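Local atomic coordinates of G protein coupled receptor (Arabidopsis thaliana, PDB entry 3T33), a protein that may take part in abscisic acid signalling and binds a zinc ion as a plant member of the LanC-like protein family. Residues Val320-Gly325 against Tyr341-Leu346; Gly335-Thr340 against Ala396-Asp401; Asn13-Phe18 against Ala359-Ser364; Gln265-Phe268 against Asn272-Ser275. All coordinates share one frame; numbering follows the deposited sequence.

Contact 1: residues Val320-Gly325 against Tyr341-Leu346; sequences VVWSRG and YVFLSL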
loop_
_atom_site.group_PDB
_atom_site.type_symbol
_atom_site.label_atom_id
_atom_site.label_comp_id
_atom_site.label_asym_id
_atom_site.label_seq_id
_atom_site.Cartn_x
_atom_site.Cartn_y
_atom_site.Cartn_z
ATOM N N VAL A 320 -0.620 -5.188 17.116
ATOM C CA VAL A 320 -0.523 -3.747 17.345
ATOM C C VAL A 320 -1.499 -2.963 16.461
ATOM O O VAL A 320 -2.203 -2.028 16.910
ATOM C CB VAL A 320 0.874 -3.320 17.002
ATOM C CG1 VAL A 320 1.015 -1.791 17.120
ATOM C CG2 VAL A 320 1.850 -4.117 17.885
ATOM N N VAL A 321 -1.548 -3.341 15.183
ATOM C CA VAL A 321 -2.593 -2.784 14.281
ATOM C C VAL A 321 -4.022 -3.104 14.781
ATOM O O VAL A 321 -4.913 -2.228 14.837
ATOM C CB VAL A 321 -2.371 -3.262 12.846
ATOM C CG1 VAL A 321 -3.256 -2.444 11.887
ATOM C CG2 VAL A 321 -0.881 -3.048 12.497
ATOM N N TRP A 322 -4.242 -4.340 15.208
ATOM C CA TRP A 322 -5.588 -4.657 15.686
ATOM C C TRP A 322 -6.004 -3.787 16.868
ATOM O O TRP A 322 -7.165 -3.344 16.926
ATOM C CB TRP A 322 -5.756 -6.153 15.961
ATOM C CG TRP A 322 -7.121 -6.583 16.369
ATOM C CD1 TRP A 322 -7.444 -7.194 17.533
ATOM C CD2 TRP A 322 -8.354 -6.484 15.610
ATOM N NE1 TRP A 322 -8.787 -7.445 17.566
ATOM C CE2 TRP A 322 -9.370 -7.036 16.405
ATOM C CE3 TRP A 322 -8.693 -5.958 14.348
ATOM C CZ2 TRP A 322 -10.734 -7.113 15.982
ATOM C CZ3 TRP A 322 -10.057 -6.022 13.914
ATOM C CH2 TRP A 322 -11.048 -6.602 14.737
ATOM N N SER A 323 -5.102 -3.496 17.805
ATOM C CA SER A 323 -5.557 -2.658 18.919
ATOM C C SER A 323 -5.397 -1.168 18.730
ATOM O O SER A 323 -6.209 -0.389 19.245
ATOM C CB SER A 323 -4.957 -3.090 20.263
ATOM O OG SER A 323 -3.637 -2.618 20.390
ATOM N N ARG A 324 -4.400 -0.741 17.977
ATOM C CA ARG A 324 -4.184 0.708 17.857
ATOM C C ARG A 324 -4.340 1.227 16.422
ATOM O O ARG A 324 -4.117 2.416 16.181
ATOM C CB ARG A 324 -2.796 1.075 18.383
ATOM C CG ARG A 324 -2.553 0.840 19.911
ATOM C CD ARG A 324 -1.025 0.764 20.224
ATOM N NE ARG A 324 -0.377 2.054 19.997
ATOM C CZ ARG A 324 0.934 2.262 20.026
ATOM N NH1 ARG A 324 1.802 1.279 20.291
ATOM N NH2 ARG A 324 1.386 3.488 19.807
ATOM N N GLY A 325 -4.738 0.351 15.486
ATOM C CA GLY A 325 -4.605 0.633 14.066
ATOM C C GLY A 325 -5.816 1.290 13.484
ATOM O O GLY A 325 -5.829 1.682 12.318
ATOM N N TYR A 341 -4.990 -3.451 5.022
ATOM C CA TYR A 341 -4.104 -4.311 4.232
ATOM C C TYR A 341 -3.215 -5.129 5.104
ATOM O O TYR A 341 -2.763 -6.238 4.718
ATOM C CB TYR A 341 -3.256 -3.494 3.235
ATOM C CG TYR A 341 -4.003 -3.165 1.927
ATOM C CD1 TYR A 341 -4.130 -4.106 0.910
ATOM C CD2 TYR A 341 -4.611 -1.931 1.747
ATOM C CE1 TYR A 341 -4.859 -3.797 -0.269
ATOM C CE2 TYR A 341 -5.343 -1.633 0.584
ATOM C CZ TYR A 341 -5.431 -2.543 -0.421
ATOM O OH TYR A 341 -6.120 -2.236 -1.594
ATOM N N VAL A 342 -2.934 -4.637 6.291
ATOM C CA VAL A 342 -2.197 -5.529 7.208
ATOM C C VAL A 342 -2.941 -6.868 7.395
ATOM O O VAL A 342 -2.348 -7.951 7.231
ATOM C CB VAL A 342 -1.951 -4.862 8.593
ATOM C CG1 VAL A 342 -1.278 -5.834 9.496
ATOM C CG2 VAL A 342 -1.032 -3.660 8.443
ATOM N N PHE A 343 -4.240 -6.811 7.689
ATOM C CA PHE A 343 -4.992 -8.063 7.873
ATOM C C PHE A 343 -5.121 -8.908 6.642
ATOM O O PHE A 343 -4.945 -10.101 6.695
ATOM C CB PHE A 343 -6.333 -7.753 8.552
ATOM C CG PHE A 343 -6.164 -6.862 9.745
ATOM C CD1 PHE A 343 -5.252 -7.213 10.739
ATOM C CD2 PHE A 343 -6.856 -5.661 9.849
ATOM C CE1 PHE A 343 -5.093 -6.416 11.865
ATOM C CE2 PHE A 343 -6.713 -4.854 10.948
ATOM C CZ PHE A 343 -5.806 -5.202 11.959
ATOM N N LEU A 344 -5.408 -8.276 5.519
ATOM C CA LEU A 344 -5.359 -8.903 4.200
ATOM C C LEU A 344 -4.026 -9.537 3.931
ATOM O O LEU A 344 -3.969 -10.624 3.362
ATOM C CB LEU A 344 -5.603 -7.879 3.102
ATOM C CG LEU A 344 -7.030 -7.380 3.184
ATOM C CD1 LEU A 344 -7.232 -6.250 2.128
ATOM C CD2 LEU A 344 -8.066 -8.506 2.978
ATOM N N SER A 345 -2.956 -8.910 4.355
ATOM C CA SER A 345 -1.657 -9.497 4.089
ATOM C C SER A 345 -1.431 -10.765 4.923
ATOM O O SER A 345 -0.812 -11.723 4.468
ATOM C CB SER A 345 -0.513 -8.480 4.373
ATOM O OG SER A 345 0.662 -8.819 3.591
ATOM N N LEU A 346 -1.923 -10.743 6.161
ATOM C CA LEU A 346 -1.711 -11.855 7.112
ATOM C C LEU A 346 -2.604 -13.039 6.656
ATOM O O LEU A 346 -2.179 -14.212 6.624
ATOM C CB LEU A 346 -2.049 -11.382 8.536
ATOM C CG LEU A 346 -0.901 -10.554 9.119
ATOM C CD1 LEU A 346 -1.356 -9.738 10.294
ATOM C CD2 LEU A 346 0.210 -11.512 9.510
#
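W322 and F343 form an offset edge-to-face pair: the six-membered ring of the indole turns its edge toward the phenyl face, with planes 84° apart and centroids 5.7 Å apart. Their nearest side-chain atoms are W322 CE3 and F343 CZ, at 3.8 Å, and CZ lies close to the indole plane. With CG anti to the backbone N (chi1 -176°), the indole crosses the phenyl side chain at about a right angle. The same phenyl tip also meets main chain, since F343 CZ comes within 3.7 Å of W322 N, which sits in the plane of the phenyl ring at its edge.

Helices 308-324 and 336-350 are successive in the chain and run roughly antiparallel, their short segments making an angle of 147° with a closest axis approach of 10.7 Å. Such a helical hairpin is the building unit of the alpha/alpha toroid of LanC-like proteins, and the loop between these two helices carries the zinc ligands C333 and H334.

Aliphatic packing continues the contact. The two methyls of V321 serve different partners: CG1 rests obliquely against F343 CZ at 3.8 Å, whereas CG2, beside the backbone N, meets V342 tip to tip, 4.1 Å from V342 CG2.

The polar edge of the indole is engaged elsewhere. W322 NE1 is hydrogen-bonded to E17 near the N terminus, and R358 makes a cation-pi contact with the indole. F343 has a second aromatic neighbour in F362 of helix 353-375.

Contact 2: residues Gly335-Thr340 against Ala396-Asp401; sequences GISGNT and AYMLLD
This is a buried helix-to-helix contact within the alpha/alpha toroid of the LanC-like fold, in which M398 of helix 392-402 inserts beside S337 and T340, one turn apart on the first part of helix 336-350. The CA atoms of S337 and M398 are 5.9 Å apart, close enough for side chain to meet main chain: M398 CG lies 3.3 Å from S337 O. Beside it, S337 CB and M398 CB touch at 4.0 Å.

M398 leaves its helix with CG anti to the backbone N (chi1 -177°) and then bends at both following torsions; its side chain crosses that of T340 at about a right angle. The sulfur packs on a methyl, M398 SD to T340 CG2 at 3.7 Å, while M398 CE curls back to 4.0 Å from S337 CA.

T340 turns its methyl to the sulfur, while its hydroxyl, also near M398 CE, donates to I336 O, with T340 OG1 3.0 Å from that oxygen and 45° out of the carbonyl plane. This bond satisfies the buried hydroxyl and fixes the rotation of the T340 side chain; I336 O accepts the backbone T340 N as well. G335 holds the N-cap position of this helix, directly after the zinc ligands C333 and H334.

Helix 353-375 adds L366 beside S337 and F362 beside T340, while helices 45-69 and 84-98 pack against other sides of helix 392-402.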
loop_
_atom_site.group_PDB
_atom_site.type_symbol
_atom_site.label_atom_id
_atom_site.label_comp_id
_atom_site.label_asym_id
_atom_site.label_seq_id
_atom_site.Cartn_x
_atom_site.Cartn_y
_atom_site.Cartn_z
ATOM N N GLY A 335 -3.987 5.712 7.747
ATOM C CA GLY A 335 -5.392 5.651 8.105
ATOM C C GLY A 335 -5.914 4.229 8.171
ATOM O O GLY A 335 -5.140 3.272 8.177
ATOM N N ILE A 336 -7.235 4.092 8.223
ATOM C CA ILE A 336 -7.867 2.785 8.291
ATOM C C ILE A 336 -7.841 2.038 6.954
ATOM O O ILE A 336 -7.416 0.895 6.911
ATOM C CB ILE A 336 -9.289 2.878 8.870
ATOM C CG1 ILE A 336 -9.200 3.541 10.255
ATOM C CG2 ILE A 336 -9.929 1.473 8.953
ATOM C CD1 ILE A 336 -10.557 3.923 10.916
ATOM N N SER A 337 -8.190 2.659 5.829
ATOM C CA SER A 337 -8.134 1.909 4.559
ATOM C C SER A 337 -6.744 1.240 4.414
ATOM O O SER A 337 -6.632 0.095 3.955
ATOM C CB SER A 337 -8.467 2.786 3.340
ATOM O OG SER A 337 -9.680 3.536 3.487
ATOM N N GLY A 338 -5.683 1.940 4.835
ATOM C CA GLY A 338 -4.320 1.438 4.618
ATOM C C GLY A 338 -3.999 0.356 5.623
ATOM O O GLY A 338 -3.433 -0.680 5.252
ATOM N N ASN A 339 -4.364 0.577 6.894
ATOM C CA ASN A 339 -4.153 -0.481 7.906
ATOM C C ASN A 339 -4.957 -1.805 7.665
ATOM O O ASN A 339 -4.495 -2.889 8.017
ATOM C CB ASN A 339 -4.331 0.076 9.299
ATOM C CG ASN A 339 -3.310 1.175 9.609
ATOM O OD1 ASN A 339 -3.369 1.793 10.632
ATOM N ND2 ASN A 339 -2.432 1.442 8.704
ATOM N N THR A 340 -6.093 -1.721 6.978
ATOM C CA THR A 340 -6.794 -2.913 6.562
ATOM C C THR A 340 -5.904 -3.937 5.858
ATOM O O THR A 340 -6.039 -5.155 6.088
ATOM C CB THR A 340 -7.976 -2.517 5.610
ATOM O OG1 THR A 340 -8.830 -1.693 6.372
ATOM C CG2 THR A 340 -8.762 -3.726 5.162
ATOM N N ALA A 396 -11.968 3.716 -1.467
ATOM C CA ALA A 396 -12.572 2.946 -2.603
ATOM C C ALA A 396 -11.650 1.847 -3.111
ATOM O O ALA A 396 -12.104 0.781 -3.501
ATOM C CB ALA A 396 -12.941 3.866 -3.800
ATOM N N TYR A 397 -10.348 2.125 -3.121
ATOM C CA TYR A 397 -9.398 1.199 -3.663
ATOM C C TYR A 397 -9.366 -0.056 -2.773
ATOM O O TYR A 397 -9.365 -1.185 -3.239
ATOM C CB TYR A 397 -8.015 1.894 -3.709
ATOM C CG TYR A 397 -6.999 1.092 -4.464
ATOM C CD1 TYR A 397 -6.388 -0.051 -3.890
ATOM C CD2 TYR A 397 -6.628 1.467 -5.752
ATOM C CE1 TYR A 397 -5.442 -0.808 -4.640
ATOM C CE2 TYR A 397 -5.705 0.717 -6.493
ATOM C CZ TYR A 397 -5.133 -0.425 -5.956
ATOM O OH TYR A 397 -4.207 -1.138 -6.739
ATOM N N MET A 398 -9.370 0.168 -1.478
ATOM C CA MET A 398 -9.309 -0.912 -0.508
ATOM C C MET A 398 -10.623 -1.721 -0.618
ATOM O O MET A 398 -10.615 -2.975 -0.655
ATOM C CB MET A 398 -9.080 -0.319 0.904
ATOM C CG MET A 398 -8.926 -1.351 2.026
ATOM S SD MET A 398 -10.532 -1.947 2.462
ATOM C CE MET A 398 -11.091 -0.578 3.451
ATOM N N LEU A 399 -11.728 -1.004 -0.758
ATOM C CA LEU A 399 -13.045 -1.643 -0.819
ATOM C C LEU A 399 -13.136 -2.592 -2.012
ATOM O O LEU A 399 -13.538 -3.805 -1.870
ATOM C CB LEU A 399 -14.167 -0.606 -0.853
ATOM C CG LEU A 399 -14.890 -0.080 0.396
ATOM C CD1 LEU A 399 -14.236 -0.495 1.707
ATOM C CD2 LEU A 399 -15.260 1.471 0.295
ATOM N N LEU A 400 -12.700 -2.072 -3.168
ATOM C CA LEU A 400 -12.647 -2.889 -4.371
ATOM C C LEU A 400 -11.773 -4.122 -4.177
ATOM O O LEU A 400 -12.080 -5.222 -4.687
ATOM C CB LEU A 400 -12.106 -2.043 -5.523
ATOM C CG LEU A 400 -13.108 -0.961 -5.971
ATOM C CD1 LEU A 400 -12.495 -0.004 -7.000
ATOM C CD2 LEU A 400 -14.432 -1.579 -6.530
ATOM N N ASP A 401 -10.666 -3.959 -3.456
ATOM C CA ASP A 401 -9.693 -5.064 -3.300
ATOM C C ASP A 401 -10.285 -6.170 -2.323
ATOM O O ASP A 401 -9.857 -7.349 -2.340
ATOM C CB ASP A 401 -8.378 -4.484 -2.776
ATOM C CG ASP A 401 -7.187 -4.808 -3.618
ATOM O OD1 ASP A 401 -7.261 -5.641 -4.550
ATOM O OD2 ASP A 401 -6.117 -4.209 -3.317
#

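Contact 3: residues Asn13-Phe18 against Ala359-Ser364; sequences NEMPEF and AKAFAS
The backbone is extended where M15 passes A361, their CA atoms 7.4 Å apart, and from M15 to F18 it keeps polyproline-like values, phi near -60° and psi near 140°. The contact lays this N-terminal segment, which precedes helix 36-42, over helix 353-375 of the alpha/alpha toroid.

M15 carries most of it. Its chain runs straight toward the helix and turns only at the thioether (chi3 -85°), which lays the sulfur and methyl alongside A361. M15 SD stands 3.8 Å from A361 CB and 3.6 Å from A361 O, while M15 CE is 4.0 Å from A361 CB. The small A361 side chain probably allows so close an approach to the helix. The same methyl approaches the F362 ring obliquely, with M15 CE 4.3 Å from F362 CD1, and the amide end of N13 comes to the edge of that ring.

Further along, E17 forms a salt bridge with R358 and P16 O is hydrogen-bonded to Y357 OH, both of helix 353-375. Within the helix, K360 O accepts two hydrogen bonds from one residue, arriving from opposite faces of the carbonyl plane: S364 N at 2.8 Å and S364 OG at 2.6 Å.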
loop_
_atom_site.group_PDB
_atom_site.type_symbol
_atom_site.label_atom_id
_atom_site.label_comp_id
_atom_site.label_asym_id
_atom_site.label_seq_id
_atom_site.Cartn_x
_atom_site.Cartn_y
_atom_site.Cartn_z
ATOM N N ASN A 13 -10.661 -0.012 19.656
ATOM C CA ASN A 13 -11.255 -1.150 18.964
ATOM C C ASN A 13 -11.991 -2.071 19.923
ATOM O O ASN A 13 -11.369 -2.940 20.515
ATOM C CB ASN A 13 -10.201 -1.966 18.214
ATOM C CG ASN A 13 -10.818 -2.989 17.291
ATOM O OD1 ASN A 13 -10.109 -3.715 16.607
ATOM N ND2 ASN A 13 -12.153 -3.052 17.251
ATOM N N GLU A 14 -13.298 -1.885 20.052
ATOM C CA GLU A 14 -14.131 -2.732 20.889
ATOM C C GLU A 14 -14.975 -3.694 20.028
ATOM O O GLU A 14 -15.820 -4.455 20.547
ATOM C CB GLU A 14 -15.061 -1.905 21.809
ATOM C CG GLU A 14 -14.430 -0.784 22.700
ATOM C CD GLU A 14 -13.481 -1.262 23.837
ATOM O OE1 GLU A 14 -13.268 -2.486 24.023
ATOM O OE2 GLU A 14 -12.927 -0.380 24.545
ATOM N N MET A 15 -14.760 -3.673 18.720
ATOM C CA MET A 15 -15.369 -4.675 17.856
ATOM C C MET A 15 -15.093 -6.126 18.329
ATOM O O MET A 15 -14.034 -6.452 18.868
ATOM C CB MET A 15 -14.915 -4.473 16.413
ATOM C CG MET A 15 -15.396 -3.162 15.830
ATOM S SD MET A 15 -15.123 -3.040 14.067
ATOM C CE MET A 15 -13.447 -2.451 14.185
ATOM N N PRO A 16 -16.077 -6.991 18.146
ATOM C CA PRO A 16 -16.010 -8.392 18.590
ATOM C C PRO A 16 -14.928 -9.175 17.874
ATOM O O PRO A 16 -14.762 -9.039 16.643
ATOM C CB PRO A 16 -17.389 -8.948 18.251
ATOM C CG PRO A 16 -18.078 -7.897 17.431
ATOM C CD PRO A 16 -17.425 -6.585 17.741
ATOM N N GLU A 17 -14.180 -9.954 18.645
ATOM C CA GLU A 17 -13.176 -10.844 18.110
ATOM C C GLU A 17 -13.826 -11.868 17.197
ATOM O O GLU A 17 -15.002 -12.226 17.334
ATOM C CB GLU A 17 -12.415 -11.572 19.216
ATOM C CG GLU A 17 -11.551 -10.684 20.139
ATOM C CD GLU A 17 -10.323 -10.032 19.446
ATOM O OE1 GLU A 17 -9.794 -10.616 18.463
ATOM O OE2 GLU A 17 -9.887 -8.940 19.906
ATOM N N PHE A 18 -13.042 -12.353 16.255
ATOM C CA PHE A 18 -13.500 -13.424 15.422
ATOM C C PHE A 18 -13.853 -14.695 16.245
ATOM O O PHE A 18 -13.076 -15.138 17.114
ATOM C CB PHE A 18 -12.433 -13.722 14.370
ATOM C CG PHE A 18 -12.796 -14.807 13.463
ATOM C CD1 PHE A 18 -13.826 -14.641 12.543
ATOM C CD2 PHE A 18 -12.130 -16.018 13.531
ATOM C CE1 PHE A 18 -14.186 -15.650 11.694
ATOM C CE2 PHE A 18 -12.479 -17.037 12.704
ATOM C CZ PHE A 18 -13.522 -16.859 11.783
ATOM N N ALA A 359 -9.841 -7.711 8.602
ATOM C CA ALA A 359 -9.894 -6.766 7.482
ATOM C C ALA A 359 -11.362 -6.420 7.291
ATOM O O ALA A 359 -11.732 -5.275 7.091
ATOM C CB ALA A 359 -9.317 -7.393 6.173
ATOM N N LYS A 360 -12.205 -7.412 7.426
ATOM C CA LYS A 360 -13.644 -7.161 7.307
ATOM C C LYS A 360 -14.142 -6.171 8.372
ATOM O O LYS A 360 -14.941 -5.274 8.094
ATOM C CB LYS A 360 -14.390 -8.517 7.317
ATOM C CG LYS A 360 -15.840 -8.536 7.561
ATOM C CD LYS A 360 -16.354 -10.006 7.474
ATOM C CE LYS A 360 -17.898 -10.066 7.404
ATOM N NZ LYS A 360 -18.370 -11.420 7.768
ATOM N N ALA A 361 -13.644 -6.303 9.592
ATOM C CA ALA A 361 -14.055 -5.379 10.658
ATOM C C ALA A 361 -13.572 -3.957 10.347
ATOM O O ALA A 361 -14.303 -2.998 10.546
ATOM C CB ALA A 361 -13.511 -5.833 12.011
ATOM N N PHE A 362 -12.346 -3.808 9.842
ATOM C CA PHE A 362 -11.888 -2.418 9.602
ATOM C C PHE A 362 -12.683 -1.839 8.436
ATOM O O PHE A 362 -13.094 -0.719 8.478
ATOM C CB PHE A 362 -10.396 -2.374 9.317
ATOM C CG PHE A 362 -9.532 -2.188 10.533
ATOM C CD1 PHE A 362 -9.883 -2.735 11.759
ATOM C CD2 PHE A 362 -8.324 -1.450 10.434
ATOM C CE1 PHE A 362 -9.068 -2.565 12.888
ATOM C CE2 PHE A 362 -7.496 -1.284 11.531
ATOM C CZ PHE A 362 -7.864 -1.861 12.786
ATOM N N ALA A 363 -12.932 -2.628 7.411
ATOM C CA ALA A 363 -13.729 -2.165 6.302
ATOM C C ALA A 363 -15.173 -1.842 6.701
ATOM O O ALA A 363 -15.747 -0.843 6.224
ATOM C CB ALA A 363 -13.715 -3.166 5.181
ATOM N N SER A 364 -15.767 -2.702 7.541
ATOM C CA SER A 364 -17.108 -2.403 8.073
ATOM C C SER A 364 -17.136 -1.169 8.878
ATOM O O SER A 364 -18.069 -0.366 8.717
ATOM C CB SER A 364 -17.633 -3.558 8.898
ATOM O OG SER A 364 -17.530 -4.716 8.108
#

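Contact 4: residues Gln265-Phe268 against Asn272-Ser275; sequences QNRF and NYLS
A tight chain reversal in the loop between helices 250-265 and 291-305 brings R267 and F268 against N272, Y273 and L274. It is closed by one backbone hydrogen bond: F268 N donates to N272 O over 2.9 Å, with an N-H...O angle of 144°. R267 CB crowds the same oxygen, 3.2 Å from N272 O.

Two CH-pi contacts flank this bond, one in each direction across the reversal. R267 CB sits over the centre of the Y273 ring, 4.0 Å from its centroid. Because R267 CG stands between the backbone N and the carbonyl carbon (chi1 64°), the extended chain continues toward the hydroxyl end of the ring, bringing R267 CD to 3.7 Å from Y273 OH. In return, L274 CD1 sits over one face of the F268 phenyl ring, above its centre and 3.5 Å from its centroid.

Y273 OH lies at the edge of the guanidinium, near its plane, with the guanidinium and phenol planes 75° apart; R267 NH2 forms a salt bridge with E316 of helix 308-324. Beyond the single main-chain bond, what meets across the reversal is mostly aliphatic carbon over aromatic faces, while the arginine charge ties the loop to a neighbouring helix.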
loop_
_atom_site.group_PDB
_atom_site.type_symbol
_atom_site.label_atom_id
_atom_site.label_comp_id
_atom_site.label_asym_id
_atom_site.label_seq_id
_atom_site.Cartn_x
_atom_site.Cartn_y
_atom_site.Cartn_z
ATOM N N GLN A 265 14.230 -7.131 16.933
ATOM C CA GLN A 265 14.861 -7.151 18.278
ATOM C C GLN A 265 14.820 -5.780 18.958
ATOM O O GLN A 265 15.085 -5.675 20.151
ATOM C CB GLN A 265 16.315 -7.633 18.191
ATOM C CG GLN A 265 16.507 -8.967 17.414
ATOM C CD GLN A 265 17.993 -9.289 17.078
ATOM O OE1 GLN A 265 18.284 -10.065 16.141
ATOM N NE2 GLN A 265 18.933 -8.709 17.853
ATOM N N ASN A 266 14.455 -4.737 18.218
ATOM C CA ASN A 266 14.669 -3.382 18.701
ATOM C C ASN A 266 13.448 -2.490 18.670
ATOM O O ASN A 266 13.557 -1.261 18.764
ATOM C CB ASN A 266 15.800 -2.735 17.921
ATOM C CG ASN A 266 17.147 -3.052 18.509
ATOM O OD1 ASN A 266 17.420 -2.616 19.610
ATOM N ND2 ASN A 266 17.983 -3.828 17.794
ATOM N N ARG A 267 12.292 -3.125 18.564
ATOM C CA ARG A 267 10.995 -2.449 18.573
ATOM C C ARG A 267 10.598 -2.024 19.994
ATOM O O ARG A 267 11.249 -2.406 20.974
ATOM C CB ARG A 267 9.923 -3.373 17.939
ATOM C CG ARG A 267 9.688 -4.632 18.737
ATOM C CD ARG A 267 8.958 -5.773 18.002
ATOM N NE ARG A 267 8.522 -6.714 19.028
ATOM C CZ ARG A 267 8.152 -7.979 18.860
ATOM N NH1 ARG A 267 8.143 -8.545 17.672
ATOM N NH2 ARG A 267 7.798 -8.688 19.920
ATOM N N PHE A 268 9.538 -1.222 20.102
ATOM C CA PHE A 268 9.044 -0.809 21.392
ATOM C C PHE A 268 8.581 -1.972 22.322
ATOM O O PHE A 268 8.219 -3.077 21.856
ATOM C CB PHE A 268 7.936 0.243 21.217
ATOM C CG PHE A 268 8.422 1.554 20.649
ATOM C CD1 PHE A 268 9.418 2.302 21.316
ATOM C CD2 PHE A 268 7.894 2.048 19.437
ATOM C CE1 PHE A 268 9.872 3.522 20.791
ATOM C CE2 PHE A 268 8.340 3.250 18.889
ATOM C CZ PHE A 268 9.342 3.999 19.568
ATOM N N ASN A 272 5.013 -2.085 18.755
ATOM C CA ASN A 272 5.150 -1.098 17.691
ATOM C C ASN A 272 6.602 -0.830 17.330
ATOM O O ASN A 272 7.522 -1.227 18.072
ATOM C CB ASN A 272 4.391 0.194 18.025
ATOM C CG ASN A 272 4.220 1.126 16.783
ATOM O OD1 ASN A 272 4.015 2.332 16.914
ATOM N ND2 ASN A 272 4.340 0.557 15.593
ATOM N N TYR A 273 6.808 -0.270 16.131
ATOM C CA TYR A 273 8.148 -0.012 15.545
ATOM C C TYR A 273 8.454 1.507 15.560
ATOM O O TYR A 273 7.567 2.353 15.332
ATOM C CB TYR A 273 8.243 -0.586 14.112
ATOM C CG TYR A 273 8.363 -2.067 14.121
ATOM C CD1 TYR A 273 7.251 -2.874 14.361
ATOM C CD2 TYR A 273 9.615 -2.695 13.972
ATOM C CE1 TYR A 273 7.364 -4.270 14.400
ATOM C CE2 TYR A 273 9.750 -4.081 14.037
ATOM C CZ TYR A 273 8.608 -4.863 14.263
ATOM O OH TYR A 273 8.709 -6.225 14.341
ATOM N N LEU A 274 9.708 1.829 15.860
ATOM C CA LEU A 274 10.212 3.206 15.841
ATOM C C LEU A 274 9.992 3.847 14.492
ATOM O O LEU A 274 10.184 3.190 13.471
ATOM C CB LEU A 274 11.720 3.188 16.106
ATOM C CG LEU A 274 12.216 2.983 17.554
ATOM C CD1 LEU A 274 11.582 1.717 18.243
ATOM C CD2 LEU A 274 13.793 2.947 17.601
ATOM N N SER A 275 9.601 5.114 14.469
ATOM C CA SER A 275 9.736 5.859 13.228
ATOM C C SER A 275 11.196 5.964 12.674
ATOM O O SER A 275 11.411 5.771 11.481
ATOM C CB SER A 275 9.019 7.217 13.284
ATOM O OG SER A 275 9.564 8.083 14.253
#

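How the contacts relate
From the N terminus, contact 3 opens first and closes the longest loop, with 340 residues between its segments, joining the N-terminal segment to helix 353-375. Contacts 4 and 1 are nested within it, one after the other: contact 4 closes a short reversal ahead of helix 291-305, and contact 1 pairs helices 308-324 and 336-350. Contact 2 opens inside contact 1's loop and closes at helix 392-402, past the end of contact 3, and so crosses both. Helix 336-350 serves contacts 1 and 2, which a probable hydrogen bond between Y341 OH and D401 OD2 also joins. F362 packs against T340, linking contact 3 to contact 2; N272 touches V320 and R324, joining contact 4 to contact 1.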